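Local atomic coordinates of Ras-associated and pleckstrin homology domains-containing protein 1 (PDB entry 4GN1), a protein that mediates localized membrane signals, is implicated in regulating lamellipodial dynamics, and brings the actin regulators EVL and VASP to the leading edge of the cell. Residues 3-15 with 72-86. Residues are numbered along the deposited sequence; the frame is centred on the assembly and turned at random.
Sequences VKKLVIRVHMSDD and LLNWTRDSQNKLIFM
His11 lies between Leu83 and Phe85 in the parallel pairing of strands 5-11 and 83-86, the central strand pair expected of the ubiquitin-like fold of this Ras-associating domain. Its N donates to Leu83 O at 2.9 Å, and its O accepts from Phe85 N, also at 2.9 Å. The strands diverge toward the start of 5-11, their directions differing by 48°. Where they part, a water bridges the backbones, donating to Arg9 O and accepting from Leu83 N at 2.7 Å.

The His11 ring stands above this junction. Chi1 of -61° sets CG beside the backbone N, which turns the ND1 edge toward Leu83 O, lying in the ring plane 3.4 Å from ND1, for a weak, bent bond; the water is a second, also weak, partner at that edge. One ring face receives the extended Lys82 chain, which crosses at about a right angle and places CD 4.1 Å from the centroid in a CH-pi contact. Such ties probably restrict rotation of the imidazole.

On the other face of the sheet, Ile8 reaches two leucines through separate branches: CG2 meets Leu72 CD1, while CD1 packs against Leu83 CD2. Further along, Val10 CG1 presses on Phe85 CB at 3.5 Å. The Phe85 side chain packs on Leu32 and Leu35 of helix 28-39 and stacks with Trp47, joining the strand pair to the hydrophobic core. Met12, folded back by bends at chi2 and chi3, sets SD obliquely to this ring, 5.1 Å from its centroid, in a Met-aromatic contact, while its methyl CE touches Phe85 CD2 at 3.4 Å.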
loop_
_atom_site.group_PDB
_atom_site.type_symbol
_atom_site.label_atom_id
_atom_site.label_comp_id
_atom_site.label_asym_id
_atom_site.label_seq_id
_atom_site.Cartn_x
_atom_site.Cartn_y
_atom_site.Cartn_z
ATOM N N VAL A 3 -6.977 18.784 23.196
ATOM C CA VAL A 3 -6.419 17.975 22.058
ATOM C C VAL A 3 -5.077 18.497 21.547
ATOM O O VAL A 3 -4.994 19.609 21.029
ATOM C CB VAL A 3 -7.411 17.842 20.882
ATOM C CG1 VAL A 3 -8.312 16.626 21.092
ATOM C CG2 VAL A 3 -8.227 19.118 20.695
ATOM N N LYS A 4 -4.042 17.671 21.688
ATOM C CA LYS A 4 -2.667 18.068 21.391
ATOM C C LYS A 4 -2.444 18.452 19.927
ATOM O O LYS A 4 -2.937 17.792 19.000
ATOM C CB LYS A 4 -1.691 16.950 21.756
ATOM C CG LYS A 4 -1.772 16.444 23.188
ATOM C CD LYS A 4 -1.685 14.917 23.187
ATOM C CE LYS A 4 -0.621 14.375 24.133
ATOM N NZ LYS A 4 -0.045 13.122 23.559
ATOM N N LYS A 5 -1.670 19.521 19.757
ATOM C CA LYS A 5 -1.264 20.038 18.459
ATOM C C LYS A 5 0.122 19.528 18.096
ATOM O O LYS A 5 0.962 19.302 18.976
ATOM C CB LYS A 5 -1.212 21.561 18.519
ATOM C CG LYS A 5 -2.447 22.227 19.102
ATOM C CD LYS A 5 -3.581 22.217 18.093
ATOM C CE LYS A 5 -4.935 22.250 18.770
ATOM N NZ LYS A 5 -5.932 22.215 17.671
ATOM N N LEU A 6 0.372 19.364 16.801
ATOM C CA LEU A 6 1.725 19.055 16.310
ATOM C C LEU A 6 2.011 19.699 14.955
ATOM O O LEU A 6 1.221 19.571 14.021
ATOM C CB LEU A 6 1.962 17.539 16.230
ATOM C CG LEU A 6 3.273 17.075 15.572
ATOM C CD1 LEU A 6 4.468 17.105 16.514
ATOM C CD2 LEU A 6 3.087 15.665 15.035
ATOM N N VAL A 7 3.154 20.377 14.862
ATOM C CA VAL A 7 3.660 20.908 13.609
ATOM C C VAL A 7 4.513 19.862 12.890
ATOM O O VAL A 7 5.543 19.436 13.389
ATOM C CB VAL A 7 4.440 22.221 13.803
ATOM C CG1 VAL A 7 4.658 22.906 12.460
ATOM C CG2 VAL A 7 3.686 23.169 14.734
ATOM N N ILE A 8 4.033 19.423 11.727
ATOM C CA ILE A 8 4.769 18.507 10.867
ATOM C C ILE A 8 5.452 19.271 9.733
ATOM O O ILE A 8 5.063 20.391 9.407
ATOM C CB ILE A 8 3.843 17.416 10.278
ATOM C CG1 ILE A 8 2.769 18.039 9.384
ATOM C CG2 ILE A 8 3.192 16.639 11.407
ATOM C CD1 ILE A 8 2.009 17.042 8.545
ATOM N N ARG A 9 6.482 18.664 9.158
ATOM C CA ARG A 9 7.129 19.201 7.968
ATOM C C ARG A 9 6.820 18.279 6.813
ATOM O O ARG A 9 7.005 17.073 6.919
ATOM C CB ARG A 9 8.647 19.311 8.142
ATOM C CG ARG A 9 9.336 20.127 7.063
ATOM C CD ARG A 9 10.707 20.602 7.524
ATOM N NE ARG A 9 11.727 19.556 7.454
ATOM C CZ ARG A 9 12.560 19.383 6.420
ATOM N NH1 ARG A 9 12.495 20.200 5.360
ATOM N NH2 ARG A 9 13.475 18.403 6.444
ATOM N N VAL A 10 6.360 18.871 5.717
ATOM C CA VAL A 10 5.906 18.125 4.549
ATOM C C VAL A 10 6.703 18.550 3.327
ATOM O O VAL A 10 6.819 19.751 3.049
ATOM C CB VAL A 10 4.395 18.359 4.257
ATOM C CG1 VAL A 10 3.942 17.503 3.099
ATOM C CG2 VAL A 10 3.542 18.019 5.458
ATOM N N HIS A 11 7.233 17.567 2.601
ATOM C CA HIS A 11 7.874 17.822 1.303
ATOM C C HIS A 11 6.901 17.867 0.175
ATOM O O HIS A 11 6.104 16.947 -0.015
ATOM C CB HIS A 11 9.005 16.841 1.038
ATOM C CG HIS A 11 10.101 16.924 2.069
ATOM N ND1 HIS A 11 9.975 16.389 3.312
ATOM C CD2 HIS A 11 11.331 17.559 2.038
ATOM C CE1 HIS A 11 11.085 16.650 4.022
ATOM N NE2 HIS A 11 11.917 17.365 3.241
ATOM N N MET A 12 6.934 18.971 -0.560
ATOM C CA MET A 12 6.013 19.166 -1.682
ATOM C C MET A 12 6.563 18.540 -2.944
ATOM O O MET A 12 7.658 17.936 -2.963
ATOM C CB MET A 12 5.647 20.649 -1.908
ATOM C CG MET A 12 5.264 21.410 -0.641
ATOM S SD MET A 12 3.881 20.692 0.284
ATOM C CE MET A 12 2.476 21.611 -0.386
ATOM N N SER A 13 5.780 18.686 -3.999
ATOM C CA SER A 13 5.990 17.958 -5.235
ATOM C C SER A 13 7.267 18.427 -5.917
ATOM O O SER A 13 7.881 17.665 -6.662
ATOM C CB SER A 13 4.778 18.138 -6.152
ATOM O OG SER A 13 3.592 18.365 -5.390
ATOM N N ASP A 14 7.671 19.669 -5.632
ATOM C CA ASP A 14 8.885 20.277 -6.210
ATOM C C ASP A 14 10.075 20.302 -5.234
ATOM O O ASP A 14 10.935 21.182 -5.326
ATOM C CB ASP A 14 8.579 21.694 -6.748
ATOM C CG ASP A 14 8.033 22.632 -5.671
ATOM O OD1 ASP A 14 7.769 22.174 -4.539
ATOM O OD2 ASP A 14 7.882 23.837 -5.943
ATOM N N ASP A 15 10.111 19.347 -4.304
ATOM C CA ASP A 15 11.243 19.174 -3.374
ATOM C C ASP A 15 11.325 20.255 -2.267
ATOM O O ASP A 15 12.090 20.118 -1.305
ATOM C CB ASP A 15 12.575 19.085 -4.153
ATOM C CG ASP A 15 13.580 18.092 -3.537
ATOM O OD1 ASP A 15 13.393 17.616 -2.388
ATOM O OD2 ASP A 15 14.582 17.788 -4.221
ATOM N N LEU A 72 2.728 8.621 13.247
ATOM C CA LEU A 72 3.983 9.315 13.411
ATOM C C LEU A 72 4.671 8.915 14.703
ATOM O O LEU A 72 5.900 8.891 14.745
ATOM C CB LEU A 72 3.799 10.831 13.365
ATOM C CG LEU A 72 3.410 11.555 12.075
ATOM C CD1 LEU A 72 3.570 13.053 12.304
ATOM C CD2 LEU A 72 4.214 11.126 10.848
ATOM N N LEU A 73 3.896 8.607 15.743
ATOM C CA LEU A 73 4.460 8.107 16.994
ATOM C C LEU A 73 5.253 6.797 16.812
ATOM O O LEU A 73 6.120 6.496 17.622
ATOM C CB LEU A 73 3.384 7.928 18.071
ATOM C CG LEU A 73 2.658 9.193 18.509
ATOM C CD1 LEU A 73 1.595 8.908 19.555
ATOM C CD2 LEU A 73 3.631 10.252 18.998
ATOM N N ASN A 74 4.963 6.038 15.757
ATOM C CA ASN A 74 5.801 4.913 15.390
ATOM C C ASN A 74 7.213 5.251 14.935
ATOM O O ASN A 74 8.052 4.384 14.841
ATOM C CB ASN A 74 5.118 4.085 14.324
ATOM C CG ASN A 74 3.917 3.372 14.855
ATOM O OD1 ASN A 74 3.883 2.971 16.016
ATOM N ND2 ASN A 74 2.919 3.211 14.020
ATOM N N TRP A 75 7.488 6.504 14.648
ATOM C CA TRP A 75 8.804 6.874 14.147
ATOM C C TRP A 75 9.797 6.851 15.271
ATOM O O TRP A 75 9.415 7.036 16.425
ATOM C CB TRP A 75 8.729 8.261 13.524
ATOM C CG TRP A 75 8.026 8.316 12.177
ATOM C CD1 TRP A 75 7.189 7.358 11.589
ATOM C CD2 TRP A 75 8.055 9.444 11.207
ATOM N NE1 TRP A 75 6.739 7.791 10.361
ATOM C CE2 TRP A 75 7.215 9.033 10.076
ATOM C CE3 TRP A 75 8.682 10.695 11.174
ATOM C CZ2 TRP A 75 7.041 9.837 8.967
ATOM C CZ3 TRP A 75 8.487 11.507 10.056
ATOM C CH2 TRP A 75 7.684 11.082 8.972
ATOM N N THR A 76 11.075 6.619 14.987
ATOM C CA THR A 76 12.072 6.753 16.066
ATOM C C THR A 76 12.282 8.238 16.409
ATOM O O THR A 76 11.975 9.136 15.602
ATOM C CB THR A 76 13.419 6.051 15.765
ATOM O OG1 THR A 76 13.966 6.544 14.543
ATOM C CG2 THR A 76 13.228 4.572 15.659
ATOM N N ARG A 77 12.781 8.491 17.615
ATOM C CA ARG A 77 13.121 9.862 18.041
ATOM C C ARG A 77 13.930 10.623 16.966
ATOM O O ARG A 77 13.630 11.780 16.635
ATOM C CB ARG A 77 13.873 9.825 19.392
ATOM C CG ARG A 77 13.158 8.989 20.454
ATOM C CD ARG A 77 13.644 9.239 21.885
ATOM N NE ARG A 77 12.556 9.090 22.873
ATOM C CZ ARG A 77 12.059 7.930 23.319
ATOM N NH1 ARG A 77 12.537 6.765 22.874
ATOM N NH2 ARG A 77 11.079 7.932 24.220
ATOM N N ASP A 78 14.933 9.928 16.416
ATOM C CA ASP A 78 15.880 10.453 15.421
ATOM C C ASP A 78 15.529 10.030 13.983
ATOM O O ASP A 78 16.418 9.937 13.122
ATOM C CB ASP A 78 17.304 9.973 15.761
ATOM C CG ASP A 78 17.414 8.446 15.834
ATOM O OD1 ASP A 78 16.383 7.752 15.896
ATOM O OD2 ASP A 78 18.542 7.919 15.837
ATOM N N SER A 79 14.242 9.785 13.729
ATOM C CA SER A 79 13.798 9.332 12.417
ATOM C C SER A 79 14.157 10.322 11.320
ATOM O O SER A 79 14.032 11.519 11.499
ATOM C CB SER A 79 12.295 9.059 12.387
ATOM O OG SER A 79 12.005 8.234 11.273
ATOM N N GLN A 80 14.618 9.801 10.193
ATOM C CA GLN A 80 14.855 10.608 9.011
ATOM C C GLN A 80 13.762 10.322 7.978
ATOM O O GLN A 80 13.911 10.638 6.789
ATOM C CB GLN A 80 16.208 10.277 8.399
ATOM C CG GLN A 80 17.350 10.115 9.380
ATOM C CD GLN A 80 18.687 10.157 8.675
ATOM O OE1 GLN A 80 18.991 11.123 7.978
ATOM N NE2 GLN A 80 19.488 9.107 8.844
ATOM N N ASN A 81 12.677 9.705 8.442
ATOM C CA ASN A 81 11.481 9.526 7.631
ATOM C C ASN A 81 10.949 10.876 7.129
ATOM O O ASN A 81 11.037 11.884 7.827
ATOM C CB ASN A 81 10.394 8.830 8.461
ATOM C CG ASN A 81 10.730 7.384 8.780
ATOM O OD1 ASN A 81 11.710 6.823 8.270
ATOM N ND2 ASN A 81 9.902 6.771 9.619
ATOM N N LYS A 82 10.386 10.881 5.931
ATOM C CA LYS A 82 9.801 12.095 5.374
ATOM C C LYS A 82 8.312 11.917 5.099
ATOM O O LYS A 82 7.825 10.801 4.844
ATOM C CB LYS A 82 10.496 12.470 4.067
ATOM C CG LYS A 82 11.975 12.751 4.192
ATOM C CD LYS A 82 12.525 13.190 2.843
ATOM C CE LYS A 82 13.977 13.661 2.940
ATOM N NZ LYS A 82 14.546 13.915 1.575
ATOM N N LEU A 83 7.596 13.027 5.156
ATOM C CA LEU A 83 6.237 13.085 4.699
ATOM C C LEU A 83 6.291 13.784 3.362
ATOM O O LEU A 83 7.057 14.744 3.184
ATOM C CB LEU A 83 5.388 13.870 5.679
ATOM C CG LEU A 83 4.429 13.135 6.630
ATOM C CD1 LEU A 83 4.837 11.706 6.959
ATOM C CD2 LEU A 83 4.166 13.928 7.897
ATOM N N ILE A 84 5.501 13.289 2.412
ATOM C CA ILE A 84 5.480 13.858 1.089
ATOM C C ILE A 84 4.050 14.047 0.588
ATOM O O ILE A 84 3.249 13.102 0.557
ATOM C CB ILE A 84 6.280 13.009 0.070
ATOM C CG1 ILE A 84 7.624 12.578 0.655
ATOM C CG2 ILE A 84 6.490 13.796 -1.218
ATOM C CD1 ILE A 84 8.549 11.857 -0.314
ATOM N N PHE A 85 3.767 15.272 0.155
ATOM C CA PHE A 85 2.485 15.637 -0.397
ATOM C C PHE A 85 2.619 15.713 -1.903
ATOM O O PHE A 85 3.275 16.602 -2.411
ATOM C CB PHE A 85 2.063 16.978 0.183
ATOM C CG PHE A 85 0.833 17.549 -0.435
ATOM C CD1 PHE A 85 -0.406 16.957 -0.226
ATOM C CD2 PHE A 85 0.909 18.680 -1.202
ATOM C CE1 PHE A 85 -1.551 17.497 -0.785
ATOM C CE2 PHE A 85 -0.230 19.229 -1.764
ATOM C CZ PHE A 85 -1.459 18.643 -1.557
ATOM N N MET A 86 2.023 14.752 -2.602
ATOM C CA MET A 86 2.083 14.645 -4.075
ATOM C C MET A 86 0.871 13.885 -4.610
ATOM O O MET A 86 0.237 13.135 -3.890
ATOM C CB MET A 86 3.352 13.910 -4.532
ATOM C CG MET A 86 3.546 12.538 -3.892
ATOM S SD MET A 86 5.160 11.780 -4.239
ATOM C CE MET A 86 5.280 12.116 -6.006
HETATM O O HOH W 1 8.866 15.236 5.897
#